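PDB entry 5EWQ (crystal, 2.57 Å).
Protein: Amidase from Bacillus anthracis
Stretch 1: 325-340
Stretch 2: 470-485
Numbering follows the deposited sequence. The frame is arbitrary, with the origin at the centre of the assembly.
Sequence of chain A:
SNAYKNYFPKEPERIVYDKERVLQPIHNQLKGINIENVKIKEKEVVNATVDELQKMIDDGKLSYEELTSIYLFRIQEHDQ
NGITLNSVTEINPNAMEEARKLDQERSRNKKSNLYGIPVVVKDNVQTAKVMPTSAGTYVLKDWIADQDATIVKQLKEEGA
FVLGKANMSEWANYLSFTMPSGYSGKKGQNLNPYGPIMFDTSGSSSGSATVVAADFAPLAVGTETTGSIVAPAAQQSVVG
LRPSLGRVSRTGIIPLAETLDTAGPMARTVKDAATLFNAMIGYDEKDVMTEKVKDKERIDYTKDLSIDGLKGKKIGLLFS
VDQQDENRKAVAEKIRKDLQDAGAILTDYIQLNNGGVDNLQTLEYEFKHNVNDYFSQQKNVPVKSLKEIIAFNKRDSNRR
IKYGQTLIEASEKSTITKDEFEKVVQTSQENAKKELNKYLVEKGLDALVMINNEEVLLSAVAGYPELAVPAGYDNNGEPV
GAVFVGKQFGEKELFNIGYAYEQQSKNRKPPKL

Stretch 1 (325-340) DENRKAVAEKIRKDLQ
Stretch 2 470-485: PAGYDNNGEPVGAVFV

A helix, residues 329-340 and continuing beyond, packs obliquely along a β-hairpin in this amidase from Bacillus anthracis. N-to-C directions are 143° apart, nearer antiparallel, for strand 470-473, which begins earlier in the chain, with axes 8.1 Å apart at closest; they are 33° apart, nearer parallel, for strand 479-485, 10.0 Å away. The strands pair through Ala471 N to Val480 O and Val480 N to Gly472 O, both 2.9 Å. Register across the interface is set by CA-CA distances of 5.4 Å for Asn327-Asn475, 5.3 Å for Arg328-Asp474 and 6.6 Å for Ile335-Ala471, and 594 Å² is buried in all.

The strands are joined through a type I turn, Asp474 to Gly477, closed by Gly477 N to Asp474 O at 3.1 Å. Asn475 (-67/-21) and Asn476 (-95/-8) occupy its middle, and Gly477 (94/2) takes a backbone conformation in which a CB would jam against the preceding carbonyl. Asp474, chi1 p (64°) and chi2 -16°, folds its carboxylate back over the turn, where OD1 accepts a very short hydrogen bond of 2.5 Å from Glu478 N.

Val331, chi1 t (-178°), lays its two methyls along the first strand: CG1 lies 3.5 Å from Ala471 O and 4.0 Å from Val480 CG1, while CG2 lies 3.3 Å from Tyr473 O and 3.7 Å from Asp474 CA. Gly472 (129/-155) keeps the surface beneath it low; an ideal CB there would point toward the helix, 3.6 Å from Val331 CG1, and the backbone angles alone already call for glycine. Val480, also t (169°), spreads its methyls between two helix-side partners, CG1 meeting Val331 as above and CG2 lying 3.7 Å from Arg328 CD. Arg328 has chi1 m (-62°), with chi2 (-147°) and chi3 (-135°) between wells and chi4 100°; its CD methylene makes the apolar contact, and the guanidinium lies oblique to Val480 CG2.

One turn on from Val331, Ile335 (m, t; -65°, -178°) extends CD1 onto two small side chains, 3.7 Å from Ala471 CB and 4.2 Å from Ala482 CB. A further turn along, Leu339 (m, t; -73°, 179°) sets CD2 4.3 Å from Phe484 CE2, at the edge of the ring and near its plane. The CA-to-CB bond of Phe484 points sideways; chi1 m (-65°) and chi2 85° bring the ring end nearer the helix.

Polar contacts across the stretches gather at Glu326 and Asn327. Asn475, m (-61°) with chi2 -27°, donates from ND2 to Glu326 O at 3.0 Å, a weak hydrogen bond with a 121° angle. Asn327, chi1 -141° between wells and chi2 27°, swings its amide over the turn: OD1 lies 3.2 Å from Asn475 CB, and ND2 sits 2.8 Å from Asp474 OD2, too poorly angled for a hydrogen bond.

On the helix, extended Lys334 (t, t, t, m) carries NZ to 2.6 Å from Asp338 OD2, a salt bridge one turn apart, with Asp338 at chi1 m (-68°). The i to i+4 backbone bonds Ile335 N to Val331 O and Leu339 N to Ile335 O, each 3.1 Å, are those of an α-helix, in which residues four apart, here Val331, Ile335 and Leu339, fall on the same face.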

# COMPACT_ATOMS: atom_id res chain seq x y z
N ASP A 325 -10.13 14.65 20.51
CA ASP A 325 -11.00 15.77 20.14
C ASP A 325 -12.44 15.30 20.01
O ASP A 325 -12.70 14.10 19.90
CB ASP A 325 -10.52 16.41 18.84
N GLU A 326 -13.38 16.24 20.00
CA GLU A 326 -14.80 15.92 19.90
C GLU A 326 -15.13 15.29 18.55
O GLU A 326 -16.16 14.63 18.40
CB GLU A 326 -15.65 17.17 20.12
N ASN A 327 -14.25 15.49 17.57
CA ASN A 327 -14.46 14.96 16.23
C ASN A 327 -14.22 13.45 16.17
O ASN A 327 -14.99 12.73 15.54
CB ASN A 327 -13.54 15.68 15.24
CG ASN A 327 -14.21 15.94 13.91
OD1 ASN A 327 -15.44 16.07 13.83
ND2 ASN A 327 -13.42 16.02 12.85
N ARG A 328 -13.15 12.99 16.82
CA ARG A 328 -12.80 11.57 16.79
C ARG A 328 -13.20 10.85 18.08
O ARG A 328 -12.91 9.66 18.24
CB ARG A 328 -11.30 11.39 16.56
CG ARG A 328 -10.79 11.93 15.24
CD ARG A 328 -9.64 11.07 14.72
NE ARG A 328 -8.52 11.86 14.23
CZ ARG A 328 -7.41 12.10 14.93
NH1 ARG A 328 -7.27 11.60 16.15
NH2 ARG A 328 -6.44 12.83 14.41
N LYS A 329 -13.88 11.56 18.98
CA LYS A 329 -14.25 10.99 20.27
C LYS A 329 -15.22 9.82 20.13
O LYS A 329 -15.12 8.83 20.85
CB LYS A 329 -14.88 12.07 21.16
N ALA A 330 -16.15 9.94 19.19
CA ALA A 330 -17.16 8.90 18.97
C ALA A 330 -16.55 7.67 18.30
O ALA A 330 -16.92 6.54 18.61
CB ALA A 330 -18.30 9.44 18.14
N VAL A 331 -15.61 7.90 17.39
CA VAL A 331 -14.96 6.81 16.67
C VAL A 331 -14.02 6.03 17.59
O VAL A 331 -14.03 4.80 17.59
CB VAL A 331 -14.16 7.33 15.46
CG1 VAL A 331 -13.52 6.18 14.71
CG2 VAL A 331 -15.06 8.14 14.55
N ALA A 332 -13.23 6.75 18.37
CA ALA A 332 -12.28 6.14 19.29
C ALA A 332 -12.99 5.32 20.36
O ALA A 332 -12.51 4.27 20.78
CB ALA A 332 -11.40 7.20 19.94
N GLU A 333 -14.15 5.80 20.80
CA GLU A 333 -14.94 5.11 21.82
C GLU A 333 -15.50 3.80 21.28
O GLU A 333 -15.59 2.81 22.01
CB GLU A 333 -16.07 6.01 22.32
N LYS A 334 -15.88 3.80 20.01
CA LYS A 334 -16.44 2.61 19.38
C LYS A 334 -15.36 1.55 19.17
O LYS A 334 -15.65 0.35 19.15
CB LYS A 334 -17.10 2.96 18.05
CG LYS A 334 -17.90 1.82 17.43
CD LYS A 334 -18.53 2.23 16.11
CE LYS A 334 -19.36 1.09 15.52
NZ LYS A 334 -18.54 -0.13 15.31
N ILE A 335 -14.12 1.99 19.00
CA ILE A 335 -12.99 1.08 18.85
C ILE A 335 -12.82 0.23 20.11
O ILE A 335 -12.67 -0.99 20.02
CB ILE A 335 -11.68 1.84 18.57
CG1 ILE A 335 -11.75 2.54 17.21
CG2 ILE A 335 -10.49 0.88 18.59
CD1 ILE A 335 -10.48 3.27 16.84
N ARG A 336 -12.87 0.88 21.27
CA ARG A 336 -12.77 0.17 22.54
C ARG A 336 -13.93 -0.81 22.72
O ARG A 336 -13.74 -1.94 23.14
CB ARG A 336 -12.75 1.15 23.71
CG ARG A 336 -11.55 2.08 23.74
CD ARG A 336 -11.39 2.73 25.10
NE ARG A 336 -12.60 3.44 25.51
CZ ARG A 336 -12.70 4.15 26.63
NH1 ARG A 336 -13.83 4.77 26.93
NH2 ARG A 336 -11.66 4.25 27.46
N LYS A 337 -15.13 -0.35 22.38
CA LYS A 337 -16.33 -1.17 22.51
C LYS A 337 -16.24 -2.42 21.65
O LYS A 337 -16.45 -3.53 22.14
CB LYS A 337 -17.58 -0.36 22.12
CG LYS A 337 -18.86 -1.18 22.08
CD LYS A 337 -20.05 -0.33 21.69
CE LYS A 337 -21.30 -1.18 21.52
NZ LYS A 337 -21.65 -1.92 22.76
N ASP A 338 -15.91 -2.24 20.37
CA ASP A 338 -15.82 -3.36 19.43
C ASP A 338 -14.74 -4.36 19.85
O ASP A 338 -14.88 -5.56 19.63
CB ASP A 338 -15.54 -2.84 18.02
CG ASP A 338 -16.72 -2.08 17.44
OD1 ASP A 338 -17.87 -2.41 17.79
OD2 ASP A 338 -16.49 -1.16 16.62
N LEU A 339 -13.66 -3.86 20.44
CA LEU A 339 -12.60 -4.72 20.95
C LEU A 339 -13.08 -5.50 22.17
O LEU A 339 -12.81 -6.69 22.31
CB LEU A 339 -11.35 -3.91 21.29
CG LEU A 339 -10.53 -3.37 20.11
CD1 LEU A 339 -9.35 -2.56 20.60
CD2 LEU A 339 -10.07 -4.52 19.22
N GLN A 340 -13.79 -4.81 23.06
CA GLN A 340 -14.35 -5.44 24.25
C GLN A 340 -15.50 -6.37 23.89
O GLN A 340 -15.62 -7.46 24.46
CB GLN A 340 -14.83 -4.37 25.24
CG GLN A 340 -13.72 -3.60 25.92
CD GLN A 340 -14.24 -2.47 26.78
OE1 GLN A 340 -15.36 -2.00 26.60
NE2 GLN A 340 -13.42 -2.02 27.73
N PRO A 470 -10.22 -0.41 8.92
CA PRO A 470 -11.21 0.67 8.98
C PRO A 470 -11.94 0.75 10.32
O PRO A 470 -12.64 -0.18 10.70
CB PRO A 470 -12.19 0.31 7.86
CG PRO A 470 -11.35 -0.44 6.88
CD PRO A 470 -10.35 -1.21 7.69
N ALA A 471 -11.76 1.87 11.02
CA ALA A 471 -12.33 2.03 12.36
C ALA A 471 -13.59 2.90 12.34
O ALA A 471 -14.25 3.05 13.37
CB ALA A 471 -11.30 2.62 13.30
N GLY A 472 -13.91 3.46 11.19
CA GLY A 472 -15.11 4.27 11.05
C GLY A 472 -14.88 5.64 10.44
O GLY A 472 -13.91 5.84 9.71
N TYR A 473 -15.77 6.57 10.75
CA TYR A 473 -15.71 7.92 10.19
C TYR A 473 -16.08 8.95 11.25
O TYR A 473 -17.03 8.75 12.01
CB TYR A 473 -16.64 8.04 8.98
CG TYR A 473 -16.50 6.90 7.99
CD1 TYR A 473 -15.57 6.95 6.96
CD2 TYR A 473 -17.31 5.77 8.09
CE1 TYR A 473 -15.44 5.91 6.06
CE2 TYR A 473 -17.19 4.73 7.19
CZ TYR A 473 -16.26 4.81 6.18
OH TYR A 473 -16.13 3.77 5.28
N ASP A 474 -15.34 10.05 11.30
CA ASP A 474 -15.58 11.09 12.30
C ASP A 474 -16.85 11.87 11.99
O ASP A 474 -17.62 11.51 11.09
CB ASP A 474 -14.38 12.04 12.39
CG ASP A 474 -14.13 12.80 11.10
OD1 ASP A 474 -14.68 12.39 10.05
OD2 ASP A 474 -13.39 13.80 11.13
N ASN A 475 -17.07 12.96 12.73
CA ASN A 475 -18.29 13.75 12.58
C ASN A 475 -18.37 14.46 11.23
O ASN A 475 -19.46 14.83 10.78
CB ASN A 475 -18.38 14.78 13.71
CG ASN A 475 -18.45 14.14 15.08
OD1 ASN A 475 -18.91 13.00 15.22
ND2 ASN A 475 -17.99 14.86 16.09
N ASN A 476 -17.23 14.64 10.58
CA ASN A 476 -17.19 15.29 9.27
C ASN A 476 -17.21 14.29 8.12
O ASN A 476 -17.33 14.66 6.96
CB ASN A 476 -15.95 16.18 9.16
CG ASN A 476 -16.06 17.44 9.99
OD1 ASN A 476 -17.14 18.01 10.13
ND2 ASN A 476 -14.94 17.88 10.55
N GLY A 477 -17.10 13.00 8.46
CA GLY A 477 -17.13 11.95 7.46
C GLY A 477 -15.75 11.54 6.99
O GLY A 477 -15.62 10.68 6.11
N GLU A 478 -14.72 12.15 7.57
CA GLU A 478 -13.35 11.80 7.23
C GLU A 478 -12.98 10.45 7.82
O GLU A 478 -13.13 10.23 9.02
CB GLU A 478 -12.39 12.89 7.72
CG GLU A 478 -10.94 12.65 7.32
CD GLU A 478 -10.08 13.89 7.47
OE1 GLU A 478 -10.63 14.95 7.84
OE2 GLU A 478 -8.86 13.81 7.21
N PRO A 479 -12.49 9.53 6.97
CA PRO A 479 -12.15 8.16 7.36
C PRO A 479 -11.10 8.09 8.47
O PRO A 479 -10.09 8.81 8.43
CB PRO A 479 -11.60 7.56 6.06
CG PRO A 479 -12.24 8.36 4.98
CD PRO A 479 -12.32 9.75 5.53
N VAL A 480 -11.34 7.23 9.45
CA VAL A 480 -10.39 6.99 10.53
C VAL A 480 -10.17 5.49 10.67
O VAL A 480 -11.12 4.72 10.82
CB VAL A 480 -10.88 7.56 11.87
CG1 VAL A 480 -10.01 7.06 13.01
CG2 VAL A 480 -10.88 9.08 11.83
N GLY A 481 -8.91 5.07 10.61
CA GLY A 481 -8.58 3.66 10.70
C GLY A 481 -7.90 3.28 12.00
O GLY A 481 -7.34 4.12 12.69
N ALA A 482 -7.96 1.99 12.33
CA ALA A 482 -7.28 1.46 13.50
C ALA A 482 -6.13 0.56 13.06
O ALA A 482 -6.35 -0.51 12.50
CB ALA A 482 -8.24 0.70 14.39
N VAL A 483 -4.90 1.01 13.30
CA VAL A 483 -3.72 0.26 12.87
C VAL A 483 -3.15 -0.57 14.02
O VAL A 483 -2.83 -0.04 15.08
CB VAL A 483 -2.63 1.20 12.33
CG1 VAL A 483 -1.43 0.40 11.86
CG2 VAL A 483 -3.18 2.05 11.20
N PHE A 484 -3.03 -1.87 13.78
CA PHE A 484 -2.56 -2.79 14.81
C PHE A 484 -1.07 -3.11 14.67
O PHE A 484 -0.59 -3.39 13.57
CB PHE A 484 -3.36 -4.10 14.76
CG PHE A 484 -4.81 -3.93 15.11
CD1 PHE A 484 -5.73 -3.56 14.15
CD2 PHE A 484 -5.26 -4.16 16.40
CE1 PHE A 484 -7.07 -3.40 14.47
CE2 PHE A 484 -6.59 -4.01 16.73
CZ PHE A 484 -7.50 -3.63 15.76
N VAL A 485 -0.35 -3.05 15.78
CA VAL A 485 1.06 -3.44 15.81
C VAL A 485 1.21 -4.85 16.36
O VAL A 485 0.88 -5.11 17.52
CB VAL A 485 1.91 -2.48 16.65
CG1 VAL A 485 3.32 -3.03 16.82
CG2 VAL A 485 1.95 -1.11 16.01